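SYE1 (Shewanella oneidensis, PDB 4AWT) binds flavin mononucleotide and probably works as an NAD(P)H-dependent oxidoreductase of the Old Yellow Enzyme type, acting on carbon-carbon double bonds. Local coordinates at residues Ile178-Ala183 / Ala219-Ala224. The protein carries 1 engineered substitution. Sequence-based numbering, arbitrary orientation.
Sequences IELHAA and AALVDA. With FMN (flavin mononucleotide), chain B.
Leu221 sends CG to the side of its backbone N, anti to the carbonyl carbon (chi1 -66°), which carries CD1 toward both Ile178 and Leu180, with CD2 nearer Ile178 alone. Ile178 answers with chi1 near 68°: CG1 sits between backbone N and carbonyl carbon, and its CD1 comes within 3.9 Å of Leu221 CD1. The side chain of Leu180 crosses that of Leu221 at about a right angle, its CD2 4.0 Å from the same Leu221 CD1, so one methyl bridges two strand residues. This is strand 177-181 of the TIM barrel packed against helix 212-225, reached after short helices 187-192 and 207-210; Ala167 of helix 153-172 also touches Leu221. On the strand's other side, Glu179 turns inward, its carboxylate held by Gln100, Tyr266 and His268. Just beyond, His181 brings one ring face over the flavin carbonyl, NE2 3.0 Å from FMN O2. Ala183 N donates to His181 ND1 at 3.2 Å, the donor lying 21° out of the ring plane, helping fix the ring's rotation; Trp102 stacks on it and Tyr186 meets it edge-to-face. Replacing His181 by an alanine would probably leave the Ala183 N-H without its acceptor and Trp102 and Tyr186 without their ring partner.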
ATOM      1  N   ILE A 178      -3.575   6.425  -7.937  1.00  5.22           N
ATOM      2  CA  ILE A 178      -3.385   5.092  -7.424  1.00  5.21           C
ATOM      3  C   ILE A 178      -1.974   4.958  -6.861  1.00  4.98           C
ATOM      4  O   ILE A 178      -1.057   5.628  -7.320  1.00  5.45           O
ATOM      5  CB  ILE A 178      -3.677   3.995  -8.471  1.00  5.54           C
ATOM      6  CG1 ILE A 178      -2.679   3.957  -9.623  1.00  6.14           C
ATOM      7  CG2 ILE A 178      -5.100   4.153  -8.962  1.00  6.22           C
ATOM      8  CD1 ILE A 178      -1.422   3.146  -9.415  1.00  6.95           C
ATOM      9  N   GLU A 179      -1.835   4.045  -5.914  1.00  5.05           N
ATOM     10  CA  GLU A 179      -0.548   3.606  -5.415  1.00  5.07           C
ATOM     11  C   GLU A 179      -0.404   2.153  -5.777  1.00  5.09           C
ATOM     12  O   GLU A 179      -1.228   1.301  -5.408  1.00  5.75           O
ATOM     13  CB  GLU A 179      -0.439   3.759  -3.898  1.00  5.18           C
ATOM     14  CG  GLU A 179       0.940   3.372  -3.385  1.00  5.44           C
ATOM     15  CD  GLU A 179       1.069   3.486  -1.878  1.00  5.00           C
ATOM     16  OE1 GLU A 179       1.293   4.653  -1.413  1.00  5.35           O
ATOM     17  OE2 GLU A 179       0.954   2.469  -1.179  1.00  5.64           O
ATOM     18  N   LEU A 180       0.673   1.808  -6.496  1.00  5.11           N
ATOM     19  CA  LEU A 180       0.962   0.406  -6.771  1.00  5.10           C
ATOM     20  C   LEU A 180       1.628  -0.213  -5.562  1.00  4.88           C
ATOM     21  O   LEU A 180       2.714   0.196  -5.163  1.00  5.51           O
ATOM     22  CB  LEU A 180       1.891   0.317  -7.965  1.00  5.63           C
ATOM     23  CG  LEU A 180       2.352  -1.088  -8.339  1.00  6.13           C
ATOM     24  CD1 LEU A 180       1.149  -1.970  -8.691  1.00  6.92           C
ATOM     25  CD2 LEU A 180       3.359  -1.025  -9.474  1.00  7.50           C
ATOM     26  N   HIS A 181       1.005  -1.238  -4.984  1.00  5.13           N
ATOM     27  CA  HIS A 181       1.631  -1.947  -3.861  1.00  5.12           C
ATOM     28  C   HIS A 181       2.689  -2.890  -4.447  1.00  5.44           C
ATOM     29  O   HIS A 181       2.354  -3.979  -4.916  1.00  6.71           O
ATOM     30  CB  HIS A 181       0.621  -2.721  -3.045  1.00  5.32           C
ATOM     31  CG  HIS A 181       1.135  -3.136  -1.705  1.00  5.33           C
ATOM     32  ND1 HIS A 181       2.445  -3.090  -1.384  1.00  6.43           N
ATOM     33  CD2 HIS A 181       0.410  -3.531  -0.622  1.00  5.83           C
ATOM     34  CE1 HIS A 181       2.523  -3.474  -0.124  1.00  6.67           C
ATOM     35  NE2 HIS A 181       1.331  -3.733   0.373  1.00  6.05           N
ATOM     36  N   ALA A 182       3.942  -2.485  -4.436  1.00  5.18           N
ATOM     37  CA  ALA A 182       5.059  -3.287  -4.860  1.00  5.76           C
ATOM     38  C   ALA A 182       5.973  -3.619  -3.692  1.00  5.58           C
ATOM     39  O   ALA A 182       7.154  -3.928  -3.884  1.00  6.32           O
ATOM     40  CB  ALA A 182       5.814  -2.612  -6.011  1.00  5.69           C
ATOM     41  N   ALA A 183       5.394  -3.658  -2.503  1.00  5.74           N
ATOM     42  CA  ALA A 183       6.092  -3.773  -1.231  1.00  5.84           C
ATOM     43  C   ALA A 183       5.588  -4.988  -0.460  1.00  5.80           C
ATOM     44  O   ALA A 183       4.784  -5.782  -0.935  1.00  6.39           O
ATOM     45  CB  ALA A 183       5.937  -2.459  -0.463  1.00  6.18           C
ATOM     46  N   ALA A 219       4.430   0.944 -16.494  1.00  6.67           N
ATOM     47  CA  ALA A 219       4.170   1.523 -17.811  1.00  7.28           C
ATOM     48  C   ALA A 219       2.701   1.487 -18.145  1.00  6.99           C
ATOM     49  O   ALA A 219       2.168   2.458 -18.687  1.00  7.59           O
ATOM     50  CB  ALA A 219       4.958   0.749 -18.885  1.00  7.91           C
ATOM     51  N   ALA A 220       2.026   0.379 -17.838  1.00  7.08           N
ATOM     52  CA  ALA A 220       0.620   0.265 -18.128  1.00  6.88           C
ATOM     53  C   ALA A 220      -0.223   1.221 -17.287  1.00  6.85           C
ATOM     54  O   ALA A 220      -1.171   1.827 -17.772  1.00  7.45           O
ATOM     55  CB  ALA A 220       0.159  -1.159 -17.911  1.00  7.84           C
ATOM     56  N   LEU A 221       0.132   1.365 -16.000  1.00  6.52           N
ATOM     57  CA  LEU A 221      -0.596   2.295 -15.127  1.00  6.59           C
ATOM     58  C   LEU A 221      -0.473   3.706 -15.610  1.00  6.66           C
ATOM     59  O   LEU A 221      -1.462   4.463 -15.656  1.00  6.96           O
ATOM     60  CB  LEU A 221      -0.066   2.139 -13.700  1.00  6.24           C
ATOM     61  CG  LEU A 221      -0.330   0.807 -13.039  1.00  6.69           C
ATOM     62  CD1 LEU A 221       0.510   0.671 -11.777  1.00  7.20           C
ATOM     63  CD2 LEU A 221      -1.800   0.630 -12.698  1.00  7.40           C
ATOM     64  N   VAL A 222       0.767   4.112 -15.966  1.00  6.92           N
ATOM     65  CA  VAL A 222       0.978   5.452 -16.481  1.00  7.36           C
ATOM     66  C   VAL A 222       0.234   5.656 -17.766  1.00  7.65           C
ATOM     67  O   VAL A 222      -0.357   6.724 -18.005  1.00  8.54           O
ATOM     68  CB  VAL A 222       2.493   5.682 -16.634  1.00  8.04           C
ATOM     69  CG1 VAL A 222       2.764   6.927 -17.457  1.00  9.99           C
ATOM     70  CG2 VAL A 222       3.178   5.745 -15.281  1.00  9.15           C
ATOM     71  N   ASP A 223       0.286   4.655 -18.661  1.00  8.17           N
ATOM     72  CA  ASP A 223      -0.471   4.816 -19.926  1.00  9.32           C
ATOM     73  C   ASP A 223      -1.945   4.987 -19.675  1.00  8.94           C
ATOM     74  O   ASP A 223      -2.606   5.737 -20.380  1.00 11.06           O
ATOM     75  CB  ASP A 223      -0.211   3.575 -20.782  1.00 10.45           C
ATOM     76  CG  ASP A 223      -0.660   3.661 -22.187  1.00 13.12           C
ATOM     77  OD1 ASP A 223      -0.172   4.601 -22.861  1.00 20.55           O
ATOM     78  OD2 ASP A 223      -1.433   2.796 -22.662  1.00 17.10           O
ATOM     79  N   ALA A 224      -2.480   4.312 -18.676  1.00  8.17           N
ATOM     80  CA  ALA A 224      -3.911   4.386 -18.420  1.00  8.13           C
ATOM     81  C   ALA A 224      -4.330   5.719 -17.839  1.00  7.41           C
ATOM     82  O   ALA A 224      -5.347   6.261 -18.254  1.00  8.41           O
ATOM     83  CB  ALA A 224      -4.297   3.242 -17.483  1.00  8.81           C
TER
HETATM   84  N1  FMN B 500       0.579  -1.539   4.102  1.00  5.18           N
HETATM   85  C2  FMN B 500       0.187  -1.550   2.833  1.00  5.20           C
HETATM   86  O2  FMN B 500       0.945  -1.175   1.899  1.00  5.40           O
HETATM   87  N3  FMN B 500      -1.089  -1.981   2.501  1.00  5.40           N
HETATM   88  C4  FMN B 500      -2.008  -2.413   3.443  1.00  5.30           C
HETATM   89  O4  FMN B 500      -3.178  -2.686   3.066  1.00  6.06           O
HETATM   90  C4A FMN B 500      -1.544  -2.500   4.754  1.00  5.42           C
HETATM   91  N5  FMN B 500      -2.363  -3.012   5.758  1.00  6.04           N
HETATM   92  C5A FMN B 500      -2.028  -2.688   7.101  1.00  5.73           C
HETATM   93  C6  FMN B 500      -2.929  -2.932   8.107  1.00  6.52           C
HETATM   94  C7  FMN B 500      -2.651  -2.599   9.455  1.00  6.70           C
HETATM   95  C7M FMN B 500      -3.741  -2.784  10.483  1.00  8.76           C
HETATM   96  C8  FMN B 500      -1.431  -2.071   9.748  1.00  6.42           C
HETATM   97  C8M FMN B 500      -1.062  -1.656  11.158  1.00  8.28           C
HETATM   98  C9  FMN B 500      -0.492  -1.828   8.725  1.00  6.03           C
HETATM   99  C9A FMN B 500      -0.782  -2.123   7.391  1.00  5.63           C
HETATM  100  N10 FMN B 500       0.130  -1.825   6.357  1.00  5.60           N
HETATM  101  C10 FMN B 500      -0.278  -1.953   5.043  1.00  5.36           C
HETATM  102  C1' FMN B 500       1.403  -1.177   6.685  1.00  5.53           C
HETATM  103  C2' FMN B 500       1.262   0.321   7.013  1.00  5.16           C
HETATM  104  O2' FMN B 500       0.928   1.060   5.851  1.00  5.37           O
HETATM  105  C3' FMN B 500       2.546   0.923   7.548  1.00  5.38           C
HETATM  106  O3' FMN B 500       3.574   0.943   6.569  1.00  5.56           O
HETATM  107  C4' FMN B 500       3.090   0.261   8.827  1.00  5.69           C
HETATM  108  O4' FMN B 500       2.061   0.022   9.775  1.00  5.99           O
HETATM  109  C5' FMN B 500       4.255   1.024   9.426  1.00  5.87           C
HETATM  110  O5' FMN B 500       3.862   2.344   9.839  1.00  5.68           O
HETATM  111  P   FMN B 500       3.525   2.625  11.394  1.00  5.71           P
HETATM  112  O1P FMN B 500       2.262   1.862  11.702  1.00  5.88           O
HETATM  113  O2P FMN B 500       4.701   2.134  12.208  1.00  6.22           O
HETATM  114  O3P FMN B 500       3.337   4.121  11.433  1.00  5.95           O